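Local coordinates for regulatory protein SWI6 (Saccharomyces cerevisiae, PDB 1SW6) that takes part in cell-cycle-dependent transcription as the SWI6 subunit of the SBF and MBF complexes, represented by its ankyrin-repeat domain, at residues 25-30 against 238-243; 50-54 against 123-127; 183-188 against 227-231. All blocks are in the same frame, centred on the assembly; numbering follows the deposited sequence.

Contact 1: 25-30 against 238-243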
loop_
_atom_site.group_PDB
_atom_site.type_symbol
_atom_site.label_atom_id
_atom_site.label_comp_id
_atom_site.label_asym_id
_atom_site.label_seq_id
_atom_site.Cartn_x
_atom_site.Cartn_y
_atom_site.Cartn_z
ATOM N N GLY A 25 -21.440 -24.937 6.506
ATOM C CA GLY A 25 -21.072 -24.734 7.947
ATOM C C GLY A 25 -21.824 -23.588 8.607
ATOM O O GLY A 25 -22.497 -22.809 7.923
ATOM N N PRO A 26 -21.735 -23.451 9.939
ATOM C CA PRO A 26 -22.439 -22.368 10.626
ATOM C C PRO A 26 -21.692 -21.036 10.578
ATOM O O PRO A 26 -20.474 -20.990 10.397
ATOM C CB PRO A 26 -22.568 -22.902 12.046
ATOM C CG PRO A 26 -21.270 -23.596 12.226
ATOM C CD PRO A 26 -21.116 -24.365 10.917
ATOM N N ILE A 27 -22.446 -19.957 10.738
ATOM C CA ILE A 27 -21.890 -18.616 10.743
ATOM C C ILE A 27 -21.685 -18.218 12.201
ATOM O O ILE A 27 -22.646 -18.078 12.957
ATOM C CB ILE A 27 -22.860 -17.615 10.089
ATOM C CG1 ILE A 27 -23.157 -18.043 8.650
ATOM C CG2 ILE A 27 -22.276 -16.217 10.135
ATOM C CD1 ILE A 27 -24.171 -17.157 7.941
ATOM N N ILE A 28 -20.430 -18.057 12.604
ATOM C CA ILE A 28 -20.122 -17.661 13.971
ATOM C C ILE A 28 -20.257 -16.144 14.030
ATOM O O ILE A 28 -19.605 -15.425 13.272
ATOM C CB ILE A 28 -18.708 -18.099 14.326
ATOM C CG1 ILE A 28 -18.569 -19.597 14.035
ATOM C CG2 ILE A 28 -18.414 -17.807 15.791
ATOM C CD1 ILE A 28 -17.175 -20.139 14.252
ATOM N N THR A 29 -21.101 -15.655 14.929
ATOM C CA THR A 29 -21.351 -14.225 15.018
ATOM C C THR A 29 -20.791 -13.497 16.238
ATOM O O THR A 29 -20.529 -14.105 17.270
ATOM C CB THR A 29 -22.861 -13.966 14.948
ATOM O OG1 THR A 29 -23.517 -14.709 15.986
ATOM C CG2 THR A 29 -23.418 -14.422 13.596
ATOM N N PHE A 30 -20.612 -12.184 16.095
ATOM C CA PHE A 30 -20.102 -11.325 17.160
ATOM C C PHE A 30 -20.894 -10.017 17.133
ATOM O O PHE A 30 -21.303 -9.558 16.059
ATOM C CB PHE A 30 -18.611 -11.036 16.955
ATOM C CG PHE A 30 -17.770 -12.270 16.771
ATOM C CD1 PHE A 30 -17.732 -12.927 15.546
ATOM C CD2 PHE A 30 -17.033 -12.790 17.832
ATOM C CE1 PHE A 30 -16.977 -14.084 15.377
ATOM C CE2 PHE A 30 -16.268 -13.952 17.678
ATOM C CZ PHE A 30 -16.241 -14.602 16.448
ATOM N N ARG A 238 -28.313 -21.652 6.618
ATOM C CA ARG A 238 -27.134 -21.865 7.438
ATOM C C ARG A 238 -27.355 -21.525 8.906
ATOM O O ARG A 238 -27.809 -20.432 9.245
ATOM C CB ARG A 238 -25.959 -21.056 6.878
ATOM C CG ARG A 238 -25.520 -21.499 5.488
ATOM C CD ARG A 238 -24.277 -20.744 5.043
ATOM N NE ARG A 238 -23.179 -20.942 5.981
ATOM C CZ ARG A 238 -22.121 -20.146 6.069
ATOM N NH1 ARG A 238 -22.019 -19.090 5.264
ATOM N NH2 ARG A 238 -21.181 -20.392 6.976
ATOM N N PRO A 239 -27.032 -22.470 9.801
ATOM C CA PRO A 239 -27.209 -22.228 11.235
ATOM C C PRO A 239 -26.354 -21.046 11.682
ATOM O O PRO A 239 -25.350 -20.725 11.053
ATOM C CB PRO A 239 -26.767 -23.551 11.862
ATOM C CG PRO A 239 -25.733 -24.059 10.884
ATOM C CD PRO A 239 -26.383 -23.770 9.556
ATOM N N ILE A 240 -26.765 -20.392 12.759
ATOM C CA ILE A 240 -26.032 -19.246 13.280
ATOM C C ILE A 240 -25.726 -19.436 14.764
ATOM O O ILE A 240 -26.641 -19.490 15.589
ATOM C CB ILE A 240 -26.850 -17.947 13.131
ATOM C CG1 ILE A 240 -27.226 -17.723 11.664
ATOM C CG2 ILE A 240 -26.054 -16.769 13.671
ATOM C CD1 ILE A 240 -28.184 -16.561 11.459
ATOM N N GLN A 241 -24.448 -19.546 15.109
ATOM C CA GLN A 241 -24.079 -19.707 16.508
ATOM C C GLN A 241 -23.176 -18.561 16.954
ATOM O O GLN A 241 -22.288 -18.136 16.214
ATOM C CB GLN A 241 -23.384 -21.054 16.730
ATOM C CG GLN A 241 -22.077 -21.233 15.983
ATOM C CD GLN A 241 -21.394 -22.552 16.314
ATOM O OE1 GLN A 241 -21.952 -23.629 16.092
ATOM N NE2 GLN A 241 -20.179 -22.471 16.847
ATOM N N SER A 242 -23.424 -18.050 18.157
ATOM C CA SER A 242 -22.635 -16.951 18.714
ATOM C C SER A 242 -21.277 -17.466 19.193
ATOM O O SER A 242 -21.206 -18.294 20.103
ATOM C CB SER A 242 -23.386 -16.302 19.881
ATOM O OG SER A 242 -22.615 -15.279 20.490
ATOM N N GLY A 243 -20.203 -16.973 18.579
ATOM C CA GLY A 243 -18.871 -17.412 18.957
ATOM C C GLY A 243 -18.231 -16.572 20.043
ATOM O O GLY A 243 -17.519 -17.092 20.906
#
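The first modelled residues pair with 238-243 as a two-stranded parallel sheet, which fastens them to ankyrin repeat 3. G25 O receives two hydrogen bonds from one guanidinium: R238 NE at 2.8 Å and R238 NH2 at 2.9 Å. P26 lies beside P239, with P26 CB 3.6 Å from P239 CG. I27 then starts the parallel ladder, bonding through both its backbone groups: I27 N to P239 O (3.0 Å) and Q241 N to I27 O (3.2 Å). Its CG1 also covers one face of the R238 guanidinium. I28 turns to the other face of the sheet, the one shared with Q241, and its CG2 lies 3.2 Å from G243 CA. T29 continues the ladder, T29 N to Q241 O (3.0 Å) and G243 N to T29 O (3.2 Å), and its CG2 meets I240 CG2 at 3.5 Å. The F30 ring approaches G243. Helix 261-265 packs on I27, T29 and I240 through L263. On the face of I28, Y189 of helix 183-190 touches I28 and F30.

Contact 2: 50-54 against 123-127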
loop_
_atom_site.group_PDB
_atom_site.type_symbol
_atom_site.label_atom_id
_atom_site.label_comp_id
_atom_site.label_asym_id
_atom_site.label_seq_id
_atom_site.Cartn_x
_atom_site.Cartn_y
_atom_site.Cartn_z
ATOM N N PRO A 50 -16.473 6.878 11.688
ATOM C CA PRO A 50 -15.313 7.743 11.433
ATOM C C PRO A 50 -14.041 7.153 12.029
ATOM O O PRO A 50 -14.072 6.552 13.105
ATOM C CB PRO A 50 -15.712 9.059 12.097
ATOM C CG PRO A 50 -16.570 8.594 13.258
ATOM C CD PRO A 50 -17.420 7.515 12.622
ATOM N N SER A 51 -12.928 7.310 11.321
ATOM C CA SER A 51 -11.660 6.793 11.812
ATOM C C SER A 51 -11.456 7.364 13.207
ATOM O O SER A 51 -11.471 8.582 13.400
ATOM C CB SER A 51 -10.510 7.216 10.898
ATOM O OG SER A 51 -9.293 6.642 11.338
ATOM N N PRO A 52 -11.280 6.490 14.206
ATOM C CA PRO A 52 -11.083 6.969 15.575
ATOM C C PRO A 52 -9.862 7.873 15.729
ATOM O O PRO A 52 -8.793 7.595 15.182
ATOM C CB PRO A 52 -10.981 5.674 16.380
ATOM C CG PRO A 52 -10.447 4.687 15.380
ATOM C CD PRO A 52 -11.215 5.021 14.140
ATOM N N VAL A 53 -10.032 8.975 16.452
ATOM C CA VAL A 53 -8.927 9.898 16.677
ATOM C C VAL A 53 -8.286 9.537 18.009
ATOM O O VAL A 53 -8.422 10.252 19.002
ATOM C CB VAL A 53 -9.396 11.366 16.725
ATOM C CG1 VAL A 53 -8.186 12.283 16.848
ATOM C CG2 VAL A 53 -10.202 11.700 15.474
ATOM N N VAL A 54 -7.594 8.406 18.013
ATOM C CA VAL A 54 -6.933 7.913 19.208
ATOM C C VAL A 54 -6.059 8.962 19.868
ATOM O O VAL A 54 -5.256 9.628 19.214
ATOM C CB VAL A 54 -6.081 6.681 18.887
ATOM C CG1 VAL A 54 -5.349 6.208 20.139
ATOM C CG2 VAL A 54 -6.980 5.582 18.337
ATOM N N LEU A 123 -7.151 -2.560 19.957
ATOM C CA LEU A 123 -7.150 -2.940 18.541
ATOM C C LEU A 123 -7.847 -1.967 17.603
ATOM O O LEU A 123 -7.748 -2.104 16.385
ATOM C CB LEU A 123 -7.802 -4.313 18.365
ATOM C CG LEU A 123 -7.233 -5.477 19.170
ATOM C CD1 LEU A 123 -8.118 -6.690 18.978
ATOM C CD2 LEU A 123 -5.808 -5.756 18.729
ATOM N N ASN A 124 -8.538 -0.984 18.163
ATOM C CA ASN A 124 -9.274 -0.033 17.347
ATOM C C ASN A 124 -8.618 1.346 17.238
ATOM O O ASN A 124 -9.219 2.376 17.569
ATOM C CB ASN A 124 -10.703 0.064 17.890
ATOM C CG ASN A 124 -11.409 -1.292 17.901
ATOM O OD1 ASN A 124 -11.914 -1.739 18.932
ATOM N ND2 ASN A 124 -11.436 -1.953 16.747
ATOM N N ILE A 125 -7.382 1.339 16.746
ATOM C CA ILE A 125 -6.582 2.546 16.564
ATOM C C ILE A 125 -6.015 2.573 15.146
ATOM O O ILE A 125 -5.520 1.561 14.651
ATOM C CB ILE A 125 -5.366 2.557 17.524
ATOM C CG1 ILE A 125 -5.834 2.481 18.975
ATOM C CG2 ILE A 125 -4.512 3.792 17.276
ATOM C CD1 ILE A 125 -4.696 2.339 19.966
ATOM N N PRO A 126 -6.087 3.726 14.467
ATOM C CA PRO A 126 -5.523 3.738 13.113
ATOM C C PRO A 126 -4.027 3.430 13.255
ATOM O O PRO A 126 -3.379 3.897 14.196
ATOM C CB PRO A 126 -5.795 5.162 12.638
ATOM C CG PRO A 126 -7.076 5.509 13.355
ATOM C CD PRO A 126 -6.832 4.965 14.748
ATOM N N VAL A 127 -3.485 2.641 12.333
ATOM C CA VAL A 127 -2.081 2.253 12.401
ATOM C C VAL A 127 -1.182 2.959 11.387
ATOM O O VAL A 127 0.041 2.828 11.427
ATOM C CB VAL A 127 -1.959 0.713 12.263
ATOM C CG1 VAL A 127 -0.534 0.298 11.968
ATOM C CG2 VAL A 127 -2.423 0.065 13.549
#
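This is an apolar contact between two loops at the surface of the ankyrin-repeat domain. One loop follows strand 46-47 and leads to helix 57-71. The other runs from helix 105-115 to helix 134-140. The two segments bury only 233 Å² between them, and prolines and valine do most of the work. The CA-to-CB bond of P126 points toward 50-54, and its ring meets three residues there. P126 CG lies 3.2 Å from S51 OG and 3.3 Å from P52 O. P126 CD lies 3.7 Å from P52 CG and 3.6 Å from V54 CG2. These are van der Waals contacts made by ring carbons. V54 CG2 also touches I125 CG2 at 3.2 Å, a tight approach. P52 CG rests 3.4 Å from N124 O. The chain bends sharply between P52 and V54 in an inverse gamma turn centred on V53, closed by a weak V54 N to P52 O bond of 3.2 Å. The turn lets P52 and V54 both point toward 123-127 while V53 points away. Behind the contact, I125 packs on Q59 and L63 of helix 57-71. V127 reaches L63 and L67 of that helix, and P134 and W137 of helix 134-140.

Contact 3: 183-188 against 227-231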
loop_
_atom_site.group_PDB
_atom_site.type_symbol
_atom_site.label_atom_id
_atom_site.label_comp_id
_atom_site.label_asym_id
_atom_site.label_seq_id
_atom_site.Cartn_x
_atom_site.Cartn_y
_atom_site.Cartn_z
ATOM N N PHE A 183 -12.143 -15.272 0.117
ATOM C CA PHE A 183 -13.265 -14.333 0.107
ATOM C C PHE A 183 -14.597 -14.825 0.660
ATOM O O PHE A 183 -15.198 -14.152 1.502
ATOM C CB PHE A 183 -13.492 -13.774 -1.298
ATOM C CG PHE A 183 -14.388 -12.565 -1.324
ATOM C CD1 PHE A 183 -14.032 -11.401 -0.637
ATOM C CD2 PHE A 183 -15.579 -12.581 -2.035
ATOM C CE1 PHE A 183 -14.851 -10.271 -0.665
ATOM C CE2 PHE A 183 -16.407 -11.452 -2.068
ATOM C CZ PHE A 183 -16.038 -10.297 -1.381
ATOM N N GLU A 184 -15.073 -15.978 0.197
ATOM C CA GLU A 184 -16.354 -16.469 0.673
ATOM C C GLU A 184 -16.342 -16.723 2.170
ATOM O O GLU A 184 -17.312 -16.399 2.860
ATOM C CB GLU A 184 -16.785 -17.730 -0.086
ATOM C CG GLU A 184 -18.173 -18.239 0.330
ATOM C CD GLU A 184 -18.863 -19.057 -0.759
ATOM O OE1 GLU A 184 -18.177 -19.527 -1.690
ATOM O OE2 GLU A 184 -20.095 -19.235 -0.682
ATOM N N ALA A 185 -15.248 -17.289 2.681
ATOM C CA ALA A 185 -15.146 -17.546 4.116
ATOM C C ALA A 185 -15.047 -16.212 4.856
ATOM O O ALA A 185 -15.554 -16.066 5.973
ATOM C CB ALA A 185 -13.912 -18.409 4.420
ATOM N N LEU A 186 -14.395 -15.237 4.230
ATOM C CA LEU A 186 -14.251 -13.905 4.842
ATOM C C LEU A 186 -15.608 -13.222 5.105
ATOM O O LEU A 186 -15.782 -12.498 6.087
ATOM C CB LEU A 186 -13.413 -13.004 3.940
ATOM C CG LEU A 186 -13.064 -11.617 4.488
ATOM C CD1 LEU A 186 -12.103 -11.746 5.666
ATOM C CD2 LEU A 186 -12.416 -10.792 3.374
ATOM N N LEU A 187 -16.568 -13.447 4.222
ATOM C CA LEU A 187 -17.873 -12.835 4.388
ATOM C C LEU A 187 -18.565 -13.296 5.674
ATOM O O LEU A 187 -19.344 -12.547 6.252
ATOM C CB LEU A 187 -18.747 -13.125 3.158
ATOM C CG LEU A 187 -18.253 -12.423 1.880
ATOM C CD1 LEU A 187 -19.103 -12.819 0.681
ATOM C CD2 LEU A 187 -18.298 -10.908 2.089
ATOM N N ASP A 188 -18.288 -14.515 6.133
ATOM C CA ASP A 188 -18.926 -14.981 7.371
ATOM C C ASP A 188 -18.549 -14.097 8.552
ATOM O O ASP A 188 -19.337 -13.940 9.495
ATOM C CB ASP A 188 -18.557 -16.436 7.694
ATOM C CG ASP A 188 -19.237 -17.435 6.769
ATOM O OD1 ASP A 188 -20.149 -17.033 5.997
ATOM O OD2 ASP A 188 -18.859 -18.624 6.823
ATOM N N ILE A 227 -19.279 -14.401 -5.866
ATOM C CA ILE A 227 -19.213 -14.989 -4.529
ATOM C C ILE A 227 -20.149 -14.242 -3.581
ATOM O O ILE A 227 -20.825 -14.854 -2.763
ATOM C CB ILE A 227 -17.778 -14.933 -3.926
ATOM C CG1 ILE A 227 -16.877 -15.964 -4.606
ATOM C CG2 ILE A 227 -17.825 -15.197 -2.427
ATOM C CD1 ILE A 227 -17.384 -17.384 -4.484
ATOM N N LEU A 228 -20.181 -12.915 -3.689
ATOM C CA LEU A 228 -21.047 -12.111 -2.832
ATOM C C LEU A 228 -22.532 -12.457 -3.047
ATOM O O LEU A 228 -23.280 -12.644 -2.080
ATOM C CB LEU A 228 -20.817 -10.617 -3.104
ATOM C CG LEU A 228 -21.728 -9.627 -2.361
ATOM C CD1 LEU A 228 -21.793 -9.991 -0.890
ATOM C CD2 LEU A 228 -21.206 -8.212 -2.522
ATOM N N MET A 229 -22.957 -12.532 -4.307
ATOM C CA MET A 229 -24.353 -12.860 -4.603
ATOM C C MET A 229 -24.687 -14.282 -4.124
ATOM O O MET A 229 -25.712 -14.501 -3.480
ATOM C CB MET A 229 -24.635 -12.715 -6.098
ATOM C CG MET A 229 -24.546 -11.277 -6.617
ATOM S SD MET A 229 -25.681 -10.137 -5.757
ATOM C CE MET A 229 -27.260 -10.767 -6.373
ATOM N N GLY A 230 -23.817 -15.244 -4.425
ATOM C CA GLY A 230 -24.058 -16.603 -3.974
ATOM C C GLY A 230 -24.130 -16.689 -2.454
ATOM O O GLY A 230 -24.981 -17.396 -1.898
ATOM N N TRP A 231 -23.245 -15.959 -1.775
ATOM C CA TRP A 231 -23.205 -15.962 -0.308
ATOM C C TRP A 231 -24.528 -15.483 0.284
ATOM O O TRP A 231 -25.029 -16.054 1.257
ATOM C CB TRP A 231 -22.074 -15.058 0.207
ATOM C CG TRP A 231 -21.909 -15.082 1.725
ATOM C CD1 TRP A 231 -21.132 -15.941 2.458
ATOM C CD2 TRP A 231 -22.548 -14.218 2.671
ATOM N NE1 TRP A 231 -21.251 -15.658 3.800
ATOM C CE2 TRP A 231 -22.115 -14.607 3.957
ATOM C CE3 TRP A 231 -23.448 -13.149 2.557
ATOM C CZ2 TRP A 231 -22.548 -13.964 5.123
ATOM C CZ3 TRP A 231 -23.879 -12.506 3.718
ATOM C CH2 TRP A 231 -23.427 -12.920 4.986
HETATM O O HOH W 1 -20.952 -17.765 -2.958
#
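Apolar packing makes up most of this contact between helices 183-190 and 218-234. The short segments cross at -48°, with axes 9.9 Å apart at closest approach. I227 sets its CG2 between the side chains of the other helix: F183 CD2 is 3.5 Å away, E184 CB 3.6 Å and L187 CD1 4.1 Å. L187 CD1 also lies 4.2 Å from L228 CD1 and 3.8 Å from W231 CB. The aromatic part is a CH-pi contact. L187 CB sits over the face of the W231 indole, 3.6 Å from the centroid of the five-membered ring and almost on its normal. The polar part lies at the edge of the same ring. W231 NE1 donates a nearly straight hydrogen bond of 2.8 Å to D188 OD1, so the indole is held by both its face and its edge. D188 OD1 also forms a salt bridge with R238. Water 1 adds a further link. It donates to I227 O at 2.9 Å and, weakly, to E184 OE2 at 2.8 Å; K234 is the salt-bridge partner of E184. The contact joins ankyrin repeats 2 and 3, consistent with the helix stacking of such repeats. Helix 167-173 covers F183 and L187, helix 144-152 packs on A185 and L186, and helix 268-276 meets M229 from the far side.

How the contacts relate
Contact 3 is partly buried, and more so than the other two, and joins two helices of successive repeats. Contacts 1 and 2 lie at the surface. Contact 1 depends on backbone hydrogen bonds between strands, contact 3 on apolar side chains plus one hydrogen bond from the W231 indole, and contact 2 on proline and valine packing between loops. Contacts 1 and 3 touch: R238 NH1 of contact 1 forms a 2.9 Å salt bridge with D188 OD1 of contact 3, and helix 218-234 leads on to strand 240-242. Contact 2 stands apart, with centres about 27 Å from contact 1 and 26 Å from contact 3. Along the chain, contact 1 encloses both others.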